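Local coordinates for protein alpha-/beta-galactoside alpha-2,3-sialyltransferase (Photobacterium phosphoreum, PDB 2ZWI) that probably transfers sialic acid from a CMP-activated donor to galactosides in alpha-2,3 linkage, binding CMP and zinc on a GT-B-type scaffold, at residues Q19-I24 against W200-T205; A115-L120 against A175-T180; K213-N216 against N221-K224; T257-P262 against N269-L274. One frame throughout, in Å; residues are numbered along the deposited sequence.

Contacts 1 and 3 form one continuous patch: their centres lie 13 Å apart, Thr21 OG1 approaches Phe214 CE1 to 3.4 Å, and Phe203 CE2 reaches Tyr215 OH at 3.5 Å. Contact 2 is a separate site, its centre 23 Å from that of contact 1 and 31 Å from that of contact 3. Contacts 1 and 2 both come within about 13 Å of the bound cytidine monophosphate, the side chain of Thr21 at about 13 Å and that of Tyr117 at about 10 Å. Contact 4 is remote, its centre 31 to 35 Å from those of the other three; it lies nearer the zinc ion, about 11 Å from the side chain of Gln272.

Contact 1 (Q19-I24 against W200-T205); sequences QMTQII and WDYFTT
Thr21 sets its methyl over one face of the Tyr202 ring. CG2 stands 3.8 Å from the ring centroid and 26° off the normal, which makes it a CH-pi contact displaced toward the rim. CG and CD1 of Tyr202 are both 3.5 Å from Thr21 CG2. The methyl can do this because it lies anti to the backbone N, leaving OG1 turned back into its own helix, where it hydrogen-bonds Ile17 O. The helix 14-26 that carries Thr21 follows strand 3-10 in the first, Rossmann-like half of this GT-B-type enzyme, whereas Tyr202 lies in the loop between strand 195-197, at an outer edge of the same parallel sheet, and helix 208-218. The contact therefore joins the loop after an outermost strand to the helix that follows strand 3-10 of that sheet. The second point of meeting is polar: Gln22 bends at chi2 (-82°) and swings its amide toward the phenol, with Gln22 OE1 2.7 Å from Tyr202 OH. This bond is weak and not a settled one, since another acceptor is within reach of the same proton. Amide and ring planes stand 73° apart, and Gln22 NE2 makes a further weak hydrogen bond to Tyr110 OH.

Contact 2 (A115-L120 against A175-T180); sequences AEYVRL and ADIFET
The hydroxyl of Tyr117 is gripped by two groups, through hydrogen bonds with Asp111 OD2 and with the backbone N of Arg174, immediately before segment 175-180. Held at its tip, the phenol presents an edge to Ile177: Tyr117 CE2 lies 4.1 Å from Ile177 CB, which sits near the ring plane. Leu120, one turn further along the helix, adds a second apolar touch, its CD1 4.3 Å from Ile177 CG2. Ile177 is the shared partner of both residues. Its chi1 of -170° puts CG1 anti to the backbone N and leaves CG2 in the crowded position between N and carbonyl carbon. Ile177 CG2 also stands 3.7 Å above one face of the Phe178 ring, toward its rim. No hydrogen bond crosses between the segments. Within 175-180, just after the 3-10 segment, Thr180 OG1 donates to Ile177 O at 2.8 Å, with the donor tilted 22° from the carbonyl plane. Around this buried joint, Met172 of strand 168-172 touches Tyr117, Ile177 and Phe178, Leu187 of helix 185-191 packs on Leu120 and Phe178, and Val354 of helix 350-357, which connects strands of the second parallel sheet, touches both Tyr117 and Ile177.

Contact 3 (K213-N216 against N221-K224); sequences KFYN and NPEK
Tyr215 overlaps the side-chain amide of Asn221 with one ring face and meets the Pro222 ring with its CE1 side. Asn221 CG lies over the face, and the amide and ring planes are inclined by 29°, nearer to parallel than to upright; the closest atoms are Tyr215 CD2 and Asn221 ND2, 3.9 Å apart. Pro222 approaches the phenol obliquely, its CD 3.5 Å from Tyr215 CE1 and 3.8 Å from Tyr215 CZ, with the two side chains at about a right angle. The backbones are close here, Tyr215 CA and Asn221 CA being 5.4 Å apart.

The amide has a second role. Asn221 has CG anti to the backbone N (chi1 -173°), and its OD1 accepts from Glu223 N at 3.1 Å with an N-H...O angle of 152°, the donor lying in the carbonyl plane. This is a capping bond at the start of helix 223-230, made by a residue ahead of the turn. The contact lies across the short connection between helix 208-218, which packs on helix 14-26 of the first domain, and the helix leading to strand 236-240 in the second sheet. Thr311 touches both Tyr215 and Pro222 from a neighbouring loop.

No hydrogen bond crosses between 213-216 and 221-224, so the contact probably rests on van der Waals packing and on the amide lying over the ring face. The polar work is done within 221-224, where the capping bond engages OD1, probably limits the amide's rotation and so helps keep it over the tyrosine.

Contact 4 (T257-P262 against N269-L274); sequences TEAKKP and NSIQGL
The backbone bond between the segments runs from Ile271 N to Ala259 O, 2.9 Å long and almost straight at 172°, although the donor stands 38° out of the carbonyl plane. A type II turn from Ile271 to Leu274, with Gly273 at positive phi, then delivers the chain to strand 275-279, whose first residue, Asp275, is a zinc ligand.

The other polar links pass through Ser270. Ser270 OG lies 3.2 Å from Ala259 O and 3.0 Å from Lys261 O. Ser270 OG also accepts from Gln272 N at 3.0 Å, an ST turn. With OG anti to the backbone N (chi1 -177°), the hydroxyl reaches the carbonyl oxygens of Ala259 and Lys261.

In the apolar packing, Ile271 sends CD1 to 3.7 Å from Ala259 CB, while its CG1 lies 3.8 Å from Lys260 CG. A separate van der Waals contact sets a polar group against carbon: Gln272, extended beyond CG, places its amide obliquely across the Pro262 ring, with Gln272 OE1 3.2 Å from Pro262 CB.

The salt bridge lies within 257-262: Lys261 NZ and Glu258 OE2 are 2.9 Å apart, the carboxylate oxygen being met on its syn side.

Because Ser270 has a single proton facing two carbonyl oxygens, it can satisfy only one fully at a time, and the N-H of Gln272 probably polarises the hydroxyl toward better donation.

Contact 1 (Q19-I24 against W200-T205)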
loop_
_atom_site.group_PDB
_atom_site.type_symbol
_atom_site.label_atom_id
_atom_site.label_comp_id
_atom_site.label_asym_id
_atom_site.label_seq_id
_atom_site.Cartn_x
_atom_site.Cartn_y
_atom_site.Cartn_z
ATOM N N GLN A 19 0.491 -9.169 0.451
ATOM C CA GLN A 19 -0.118 -10.438 0.848
ATOM C C GLN A 19 0.305 -11.578 -0.071
ATOM O O GLN A 19 0.682 -12.642 0.414
ATOM C CB GLN A 19 -1.642 -10.334 0.938
ATOM C CG GLN A 19 -2.163 -9.531 2.133
ATOM C CD GLN A 19 -3.652 -9.255 2.014
ATOM O OE1 GLN A 19 -4.361 -9.951 1.289
ATOM N NE2 GLN A 19 -4.134 -8.246 2.725
ATOM N N MET A 20 0.273 -11.353 -1.388
ATOM C CA MET A 20 0.760 -12.355 -2.357
ATOM C C MET A 20 2.188 -12.773 -2.008
ATOM O O MET A 20 2.518 -13.952 -1.951
ATOM C CB MET A 20 0.731 -11.799 -3.789
ATOM C CG MET A 20 -0.649 -11.579 -4.388
ATOM S SD MET A 20 -0.554 -10.608 -5.906
ATOM C CE MET A 20 -2.230 -10.751 -6.506
ATOM N N THR A 21 3.033 -11.785 -1.748
ATOM C CA THR A 21 4.439 -12.040 -1.461
ATOM C C THR A 21 4.654 -12.873 -0.180
ATOM O O THR A 21 5.495 -13.760 -0.161
ATOM C CB THR A 21 5.231 -10.721 -1.428
ATOM O OG1 THR A 21 4.980 -9.991 -2.641
ATOM C CG2 THR A 21 6.708 -10.987 -1.323
ATOM N N GLN A 22 3.888 -12.586 0.876
ATOM C CA GLN A 22 3.949 -13.371 2.118
ATOM C C GLN A 22 3.497 -14.823 1.927
ATOM O O GLN A 22 4.120 -15.754 2.463
ATOM C CB GLN A 22 3.112 -12.702 3.217
ATOM C CG GLN A 22 3.515 -11.252 3.529
ATOM C CD GLN A 22 4.703 -11.147 4.472
ATOM O OE1 GLN A 22 5.818 -11.558 4.147
ATOM N NE2 GLN A 22 4.467 -10.574 5.651
ATOM N N ILE A 23 2.413 -15.018 1.175
ATOM C CA ILE A 23 1.915 -16.361 0.855
ATOM C C ILE A 23 3.045 -17.150 0.194
ATOM O O ILE A 23 3.354 -18.262 0.618
ATOM C CB ILE A 23 0.683 -16.331 -0.095
ATOM C CG1 ILE A 23 -0.580 -15.891 0.663
ATOM C CG2 ILE A 23 0.487 -17.706 -0.785
ATOM C CD1 ILE A 23 -1.763 -15.462 -0.256
ATOM N N ILE A 24 3.678 -16.536 -0.805
ATOM C CA ILE A 24 4.772 -17.164 -1.557
ATOM C C ILE A 24 5.978 -17.436 -0.650
ATOM O O ILE A 24 6.565 -18.520 -0.704
ATOM C CB ILE A 24 5.169 -16.305 -2.785
ATOM C CG1 ILE A 24 4.007 -16.203 -3.783
ATOM C CG2 ILE A 24 6.420 -16.844 -3.469
ATOM C CD1 ILE A 24 4.114 -14.954 -4.695
ATOM N N TRP A 200 10.750 -5.305 0.978
ATOM C CA TRP A 200 10.656 -5.286 -0.478
ATOM C C TRP A 200 11.799 -6.061 -1.153
ATOM O O TRP A 200 11.958 -6.029 -2.382
ATOM C CB TRP A 200 10.588 -3.835 -0.984
ATOM C CG TRP A 200 9.345 -3.076 -0.497
ATOM C CD1 TRP A 200 9.275 -2.187 0.539
ATOM C CD2 TRP A 200 8.012 -3.160 -1.038
ATOM N NE1 TRP A 200 7.988 -1.713 0.680
ATOM C CE2 TRP A 200 7.193 -2.293 -0.273
ATOM C CE3 TRP A 200 7.436 -3.874 -2.096
ATOM C CZ2 TRP A 200 5.829 -2.132 -0.523
ATOM C CZ3 TRP A 200 6.066 -3.722 -2.345
ATOM C CH2 TRP A 200 5.284 -2.843 -1.566
ATOM N N ASP A 201 12.564 -6.785 -0.350
ATOM C CA ASP A 201 13.759 -7.488 -0.831
ATOM C C ASP A 201 13.561 -9.002 -0.837
ATOM O O ASP A 201 14.532 -9.757 -0.778
ATOM C CB ASP A 201 14.966 -7.112 0.037
ATOM C CG ASP A 201 14.766 -7.457 1.509
ATOM O OD1 ASP A 201 13.675 -7.939 1.895
ATOM O OD2 ASP A 201 15.715 -7.251 2.297
ATOM N N TYR A 202 12.305 -9.435 -0.897
ATOM C CA TYR A 202 11.970 -10.861 -0.930
ATOM C C TYR A 202 12.626 -11.607 -2.091
ATOM O O TYR A 202 13.043 -12.762 -1.936
ATOM C CB TYR A 202 10.446 -11.058 -0.978
ATOM C CG TYR A 202 9.753 -10.726 0.323
ATOM C CD1 TYR A 202 9.232 -9.452 0.554
ATOM C CD2 TYR A 202 9.619 -11.688 1.328
ATOM C CE1 TYR A 202 8.601 -9.139 1.751
ATOM C CE2 TYR A 202 8.987 -11.387 2.529
ATOM C CZ TYR A 202 8.474 -10.113 2.732
ATOM O OH TYR A 202 7.856 -9.808 3.928
ATOM N N PHE A 203 12.731 -10.952 -3.246
ATOM C CA PHE A 203 13.292 -11.603 -4.436
ATOM C C PHE A 203 14.760 -12.011 -4.279
ATOM O O PHE A 203 15.248 -12.861 -5.012
ATOM C CB PHE A 203 13.084 -10.747 -5.693
ATOM C CG PHE A 203 11.832 -11.087 -6.457
ATOM C CD1 PHE A 203 10.603 -11.218 -5.801
ATOM C CD2 PHE A 203 11.872 -11.252 -7.843
ATOM C CE1 PHE A 203 9.435 -11.543 -6.516
ATOM C CE2 PHE A 203 10.704 -11.561 -8.566
ATOM C CZ PHE A 203 9.490 -11.706 -7.900
ATOM N N THR A 204 15.449 -11.400 -3.320
ATOM C CA THR A 204 16.842 -11.726 -3.015
ATOM C C THR A 204 16.975 -13.176 -2.518
ATOM O O THR A 204 17.981 -13.827 -2.790
ATOM C CB THR A 204 17.425 -10.689 -2.004
ATOM O OG1 THR A 204 17.451 -9.402 -2.634
ATOM C CG2 THR A 204 18.827 -11.031 -1.545
ATOM N N THR A 205 15.952 -13.687 -1.832
ATOM C CA THR A 205 15.992 -15.046 -1.278
ATOM C C THR A 205 15.062 -16.053 -1.978
ATOM O O THR A 205 15.165 -17.258 -1.736
ATOM C CB THR A 205 15.724 -15.063 0.246
ATOM O OG1 THR A 205 14.463 -14.445 0.529
ATOM C CG2 THR A 205 16.821 -14.321 1.006
#

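Contact 2 (A115-L120 against A175-T180)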
loop_
_atom_site.group_PDB
_atom_site.type_symbol
_atom_site.label_atom_id
_atom_site.label_comp_id
_atom_site.label_asym_id
_atom_site.label_seq_id
_atom_site.Cartn_x
_atom_site.Cartn_y
_atom_site.Cartn_z
ATOM N N ALA A 115 -3.033 7.444 2.592
ATOM C CA ALA A 115 -4.148 7.812 3.481
ATOM C C ALA A 115 -3.845 7.588 4.963
ATOM O O ALA A 115 -4.113 8.472 5.782
ATOM C CB ALA A 115 -5.440 7.096 3.079
ATOM N N GLU A 116 -3.283 6.426 5.318
ATOM C CA GLU A 116 -2.913 6.180 6.718
ATOM C C GLU A 116 -1.938 7.238 7.236
ATOM O O GLU A 116 -2.030 7.655 8.388
ATOM C CB GLU A 116 -2.311 4.785 6.924
ATOM C CG GLU A 116 -3.320 3.649 6.947
ATOM C CD GLU A 116 -3.625 3.101 5.555
ATOM O OE1 GLU A 116 -3.982 1.900 5.441
ATOM O OE2 GLU A 116 -3.497 3.862 4.573
ATOM N N TYR A 117 -1.027 7.680 6.368
ATOM C CA TYR A 117 0.040 8.619 6.747
ATOM C C TYR A 117 -0.447 10.059 6.837
ATOM O O TYR A 117 0.008 10.824 7.697
ATOM C CB TYR A 117 1.292 8.411 5.858
ATOM C CG TYR A 117 1.882 7.065 6.205
ATOM C CD1 TYR A 117 1.442 5.901 5.567
ATOM C CD2 TYR A 117 2.800 6.937 7.250
ATOM C CE1 TYR A 117 1.933 4.651 5.938
ATOM C CE2 TYR A 117 3.304 5.689 7.616
ATOM C CZ TYR A 117 2.856 4.558 6.964
ATOM O OH TYR A 117 3.343 3.333 7.341
ATOM N N VAL A 118 -1.403 10.412 5.981
ATOM C CA VAL A 118 -2.136 11.683 6.110
ATOM C C VAL A 118 -2.914 11.715 7.440
ATOM O O VAL A 118 -2.862 12.699 8.188
ATOM C CB VAL A 118 -3.048 11.946 4.874
ATOM C CG1 VAL A 118 -3.991 13.131 5.110
ATOM C CG2 VAL A 118 -2.181 12.222 3.636
ATOM N N ARG A 119 -3.594 10.610 7.752
ATOM C CA ARG A 119 -4.324 10.492 9.000
ATOM C C ARG A 119 -3.412 10.515 10.238
ATOM O O ARG A 119 -3.740 11.169 11.240
ATOM C CB ARG A 119 -5.243 9.272 8.954
ATOM C CG ARG A 119 -6.394 9.491 7.982
ATOM C CD ARG A 119 -7.269 8.274 7.784
ATOM N NE ARG A 119 -8.298 8.543 6.771
ATOM C CZ ARG A 119 -9.561 8.150 6.874
ATOM N NH1 ARG A 119 -9.969 7.492 7.950
ATOM N NH2 ARG A 119 -10.425 8.427 5.914
ATOM N N LEU A 120 -2.263 9.840 10.160
ATOM C CA LEU A 120 -1.265 9.886 11.244
ATOM C C LEU A 120 -0.723 11.301 11.499
ATOM O O LEU A 120 -0.568 11.721 12.654
ATOM C CB LEU A 120 -0.117 8.914 10.968
ATOM C CG LEU A 120 -0.472 7.428 11.114
ATOM C CD1 LEU A 120 0.639 6.534 10.572
ATOM C CD2 LEU A 120 -0.753 7.122 12.565
ATOM N N ALA A 175 7.264 2.108 9.136
ATOM C CA ALA A 175 7.211 1.870 10.573
ATOM C C ALA A 175 7.967 2.949 11.375
ATOM O O ALA A 175 7.658 3.190 12.539
ATOM C CB ALA A 175 7.761 0.479 10.891
ATOM N N ASP A 176 8.943 3.591 10.738
ATOM C CA ASP A 176 9.753 4.642 11.372
ATOM C C ASP A 176 9.048 6.006 11.464
ATOM O O ASP A 176 9.666 7.000 11.878
ATOM C CB ASP A 176 11.105 4.787 10.653
ATOM C CG ASP A 176 10.951 5.135 9.177
ATOM O OD1 ASP A 176 9.925 4.741 8.563
ATOM O OD2 ASP A 176 11.853 5.807 8.621
ATOM N N ILE A 177 7.770 6.053 11.086
ATOM C CA ILE A 177 6.933 7.232 11.335
ATOM C C ILE A 177 6.953 7.610 12.833
ATOM O O ILE A 177 6.910 8.789 13.181
ATOM C CB ILE A 177 5.468 7.048 10.808
ATOM C CG1 ILE A 177 4.679 8.376 10.841
ATOM C CG2 ILE A 177 4.728 5.937 11.578
ATOM C CD1 ILE A 177 5.215 9.476 9.910
ATOM N N PHE A 178 7.051 6.602 13.700
ATOM C CA PHE A 178 7.090 6.820 15.149
ATOM C C PHE A 178 8.450 7.294 15.657
ATOM O O PHE A 178 8.616 7.517 16.863
ATOM C CB PHE A 178 6.650 5.558 15.897
ATOM C CG PHE A 178 5.238 5.136 15.591
ATOM C CD1 PHE A 178 4.156 5.845 16.112
ATOM C CD2 PHE A 178 4.990 4.034 14.785
ATOM C CE1 PHE A 178 2.845 5.460 15.836
ATOM C CE2 PHE A 178 3.682 3.643 14.495
ATOM C CZ PHE A 178 2.603 4.364 15.016
ATOM N N GLU A 179 9.408 7.453 14.748
ATOM C CA GLU A 179 10.729 7.980 15.087
ATOM C C GLU A 179 11.019 9.308 14.390
ATOM O O GLU A 179 12.174 9.725 14.315
ATOM C CB GLU A 179 11.835 6.962 14.778
ATOM C CG GLU A 179 12.136 6.000 15.916
ATOM C CD GLU A 179 11.015 5.012 16.156
ATOM O OE1 GLU A 179 10.511 4.429 15.167
ATOM O OE2 GLU A 179 10.634 4.819 17.333
ATOM N N THR A 180 9.974 9.975 13.898
ATOM C CA THR A 180 10.116 11.305 13.291
ATOM C C THR A 180 9.816 12.393 14.330
ATOM O O THR A 180 9.666 12.091 15.515
ATOM C CB THR A 180 9.192 11.471 12.058
ATOM O OG1 THR A 180 7.823 11.294 12.452
ATOM C CG2 THR A 180 9.552 10.453 10.967
#

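Contact 3 (K213-N216 against N221-K224)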
loop_
_atom_site.group_PDB
_atom_site.type_symbol
_atom_site.label_atom_id
_atom_site.label_comp_id
_atom_site.label_asym_id
_atom_site.label_seq_id
_atom_site.Cartn_x
_atom_site.Cartn_y
_atom_site.Cartn_z
ATOM N N LYS A 213 5.714 -17.729 -9.361
ATOM C CA LYS A 213 4.428 -17.602 -8.684
ATOM C C LYS A 213 4.010 -16.139 -8.503
ATOM O O LYS A 213 2.827 -15.811 -8.632
ATOM C CB LYS A 213 4.449 -18.320 -7.334
ATOM C CG LYS A 213 3.061 -18.613 -6.775
ATOM C CD LYS A 213 3.105 -19.559 -5.556
ATOM C CE LYS A 213 3.569 -20.948 -5.958
ATOM N NZ LYS A 213 3.192 -21.975 -4.945
ATOM N N PHE A 214 4.977 -15.268 -8.210
ATOM C CA PHE A 214 4.687 -13.844 -8.101
ATOM C C PHE A 214 4.232 -13.262 -9.442
ATOM O O PHE A 214 3.252 -12.505 -9.496
ATOM C CB PHE A 214 5.862 -13.039 -7.519
ATOM C CG PHE A 214 5.537 -11.571 -7.335
ATOM C CD1 PHE A 214 4.929 -11.123 -6.166
ATOM C CD2 PHE A 214 5.795 -10.653 -8.350
ATOM C CE1 PHE A 214 4.593 -9.791 -5.986
ATOM C CE2 PHE A 214 5.462 -9.289 -8.181
ATOM C CZ PHE A 214 4.864 -8.862 -6.993
ATOM N N TYR A 215 4.933 -13.624 -10.514
ATOM C CA TYR A 215 4.539 -13.206 -11.866
ATOM C C TYR A 215 3.156 -13.711 -12.222
ATOM O O TYR A 215 2.366 -12.975 -12.813
ATOM C CB TYR A 215 5.531 -13.682 -12.926
ATOM C CG TYR A 215 6.974 -13.347 -12.643
ATOM C CD1 TYR A 215 7.327 -12.192 -11.952
ATOM C CD2 TYR A 215 7.993 -14.185 -13.090
ATOM C CE1 TYR A 215 8.656 -11.895 -11.690
ATOM C CE2 TYR A 215 9.320 -13.892 -12.845
ATOM C CZ TYR A 215 9.647 -12.752 -12.149
ATOM O OH TYR A 215 10.970 -12.470 -11.907
ATOM N N ASN A 216 2.866 -14.967 -11.868
ATOM C CA ASN A 216 1.554 -15.560 -12.155
ATOM C C ASN A 216 0.390 -14.895 -11.404
ATOM O O ASN A 216 -0.655 -14.632 -11.993
ATOM C CB ASN A 216 1.568 -17.069 -11.921
ATOM C CG ASN A 216 2.351 -17.819 -12.987
ATOM O OD1 ASN A 216 2.515 -17.339 -14.108
ATOM N ND2 ASN A 216 2.845 -19.005 -12.636
ATOM N N ASN A 221 5.508 -9.488 -15.441
ATOM C CA ASN A 221 6.851 -10.034 -15.586
ATOM C C ASN A 221 7.756 -8.880 -15.979
ATOM O O ASN A 221 7.465 -8.194 -16.962
ATOM C CB ASN A 221 6.860 -11.106 -16.686
ATOM C CG ASN A 221 8.171 -11.847 -16.779
ATOM O OD1 ASN A 221 9.242 -11.248 -16.832
ATOM N ND2 ASN A 221 8.088 -13.174 -16.834
ATOM N N PRO A 222 8.830 -8.634 -15.196
ATOM C CA PRO A 222 9.654 -7.436 -15.368
ATOM C C PRO A 222 10.634 -7.470 -16.537
ATOM O O PRO A 222 11.409 -6.531 -16.681
ATOM C CB PRO A 222 10.453 -7.385 -14.061
ATOM C CG PRO A 222 10.611 -8.804 -13.691
ATOM C CD PRO A 222 9.305 -9.445 -14.061
ATOM N N GLU A 223 10.614 -8.532 -17.343
ATOM C CA GLU A 223 11.614 -8.700 -18.402
ATOM C C GLU A 223 11.634 -7.546 -19.413
ATOM O O GLU A 223 12.702 -7.019 -19.696
ATOM C CB GLU A 223 11.472 -10.057 -19.107
ATOM C CG GLU A 223 12.594 -10.369 -20.113
ATOM C CD GLU A 223 14.004 -10.291 -19.510
ATOM O OE1 GLU A 223 14.171 -10.549 -18.283
ATOM O OE2 GLU A 223 14.955 -9.972 -20.275
ATOM N N LYS A 224 10.468 -7.156 -19.934
ATOM C CA LYS A 224 10.381 -6.060 -20.917
ATOM C C LYS A 224 10.952 -4.760 -20.357
ATOM O O LYS A 224 11.766 -4.106 -21.001
ATOM C CB LYS A 224 8.938 -5.853 -21.391
ATOM C CG LYS A 224 8.710 -4.659 -22.332
ATOM C CD LYS A 224 7.285 -4.651 -22.850
ATOM C CE LYS A 224 7.003 -3.463 -23.764
ATOM N NZ LYS A 224 5.841 -3.725 -24.671
#

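Contact 4 (T257-P262 against N269-L274)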
loop_
_atom_site.group_PDB
_atom_site.type_symbol
_atom_site.label_atom_id
_atom_site.label_comp_id
_atom_site.label_asym_id
_atom_site.label_seq_id
_atom_site.Cartn_x
_atom_site.Cartn_y
_atom_site.Cartn_z
ATOM N N THR A 257 8.142 19.650 -19.099
ATOM C CA THR A 257 8.966 20.577 -19.883
ATOM C C THR A 257 9.864 21.437 -18.999
ATOM O O THR A 257 10.995 21.696 -19.370
ATOM C CB THR A 257 8.242 21.416 -21.001
ATOM O OG1 THR A 257 8.290 22.828 -20.717
ATOM C CG2 THR A 257 6.867 20.949 -21.307
ATOM N N GLU A 258 9.381 21.828 -17.817
ATOM C CA GLU A 258 10.216 22.518 -16.840
ATOM C C GLU A 258 11.369 21.627 -16.336
ATOM O O GLU A 258 12.520 22.076 -16.230
ATOM C CB GLU A 258 9.362 23.019 -15.670
ATOM C CG GLU A 258 10.057 24.063 -14.776
ATOM C CD GLU A 258 10.361 25.371 -15.502
ATOM O OE1 GLU A 258 11.223 26.135 -15.023
ATOM O OE2 GLU A 258 9.747 25.636 -16.551
ATOM N N ALA A 259 11.058 20.372 -16.031
ATOM C CA ALA A 259 12.061 19.404 -15.561
ATOM C C ALA A 259 13.181 19.166 -16.568
ATOM O O ALA A 259 14.326 18.919 -16.187
ATOM C CB ALA A 259 11.391 18.076 -15.187
ATOM N N LYS A 260 12.845 19.226 -17.853
ATOM C CA LYS A 260 13.823 18.989 -18.900
ATOM C C LYS A 260 14.820 20.144 -19.084
ATOM O O LYS A 260 15.852 19.965 -19.720
ATOM C CB LYS A 260 13.142 18.599 -20.217
ATOM C CG LYS A 260 12.586 17.184 -20.177
ATOM C CD LYS A 260 12.507 16.554 -21.530
ATOM C CE LYS A 260 11.220 16.891 -22.238
ATOM N NZ LYS A 260 10.918 15.824 -23.250
ATOM N N LYS A 261 14.523 21.306 -18.512
ATOM C CA LYS A 261 15.470 22.420 -18.513
ATOM C C LYS A 261 16.570 22.153 -17.489
ATOM O O LYS A 261 16.276 21.731 -16.366
ATOM C CB LYS A 261 14.783 23.744 -18.183
ATOM C CG LYS A 261 13.692 24.146 -19.153
ATOM C CD LYS A 261 12.882 25.298 -18.579
ATOM C CE LYS A 261 11.700 25.659 -19.485
ATOM N NZ LYS A 261 10.951 26.823 -18.902
ATOM N N PRO A 262 17.841 22.391 -17.879
ATOM C CA PRO A 262 19.000 22.185 -17.008
ATOM C C PRO A 262 19.172 23.285 -15.970
ATOM O O PRO A 262 19.947 23.118 -15.028
ATOM C CB PRO A 262 20.161 22.228 -17.994
ATOM C CG PRO A 262 19.705 23.222 -19.018
ATOM C CD PRO A 262 18.259 22.848 -19.219
ATOM N N ASN A 269 16.516 20.121 -9.780
ATOM C CA ASN A 269 16.995 18.780 -10.145
ATOM C C ASN A 269 16.506 18.369 -11.518
ATOM O O ASN A 269 15.430 17.769 -11.649
ATOM C CB ASN A 269 16.499 17.730 -9.150
ATOM C CG ASN A 269 17.102 17.872 -7.793
ATOM O OD1 ASN A 269 16.442 17.595 -6.782
ATOM N ND2 ASN A 269 18.363 18.293 -7.739
ATOM N N SER A 270 17.312 18.664 -12.533
ATOM C CA SER A 270 16.944 18.457 -13.933
ATOM C C SER A 270 16.869 16.995 -14.353
ATOM O O SER A 270 17.587 16.152 -13.821
ATOM C CB SER A 270 17.951 19.162 -14.843
ATOM O OG SER A 270 17.556 19.017 -16.193
ATOM N N ILE A 271 16.006 16.705 -15.323
ATOM C CA ILE A 271 15.988 15.389 -15.959
ATOM C C ILE A 271 16.645 15.381 -17.348
ATOM O O ILE A 271 16.589 14.365 -18.058
ATOM C CB ILE A 271 14.564 14.767 -16.012
ATOM C CG1 ILE A 271 13.618 15.587 -16.915
ATOM C CG2 ILE A 271 14.025 14.590 -14.590
ATOM C CD1 ILE A 271 12.190 15.010 -17.041
ATOM N N GLN A 272 17.282 16.498 -17.717
ATOM C CA GLN A 272 17.998 16.581 -18.997
ATOM C C GLN A 272 18.949 15.400 -19.170
ATOM O O GLN A 272 19.672 15.026 -18.232
ATOM C CB GLN A 272 18.781 17.896 -19.110
ATOM C CG GLN A 272 19.469 18.081 -20.480
ATOM C CD GLN A 272 19.996 19.485 -20.697
ATOM O OE1 GLN A 272 20.924 19.918 -20.010
ATOM N NE2 GLN A 272 19.407 20.208 -21.665
ATOM N N GLY A 273 18.928 14.800 -20.359
ATOM C CA GLY A 273 19.864 13.723 -20.695
ATOM C C GLY A 273 19.574 12.352 -20.084
ATOM O O GLY A 273 20.353 11.418 -20.274
ATOM N N LEU A 274 18.479 12.227 -19.334
ATOM C CA LEU A 274 18.075 10.934 -18.800
ATOM C C LEU A 274 17.144 10.195 -19.766
ATOM O O LEU A 274 16.479 10.822 -20.586
ATOM C CB LEU A 274 17.409 11.088 -17.424
ATOM C CG LEU A 274 18.224 11.758 -16.303
ATOM C CD1 LEU A 274 17.485 11.685 -14.984
ATOM C CD2 LEU A 274 19.620 11.139 -16.156
#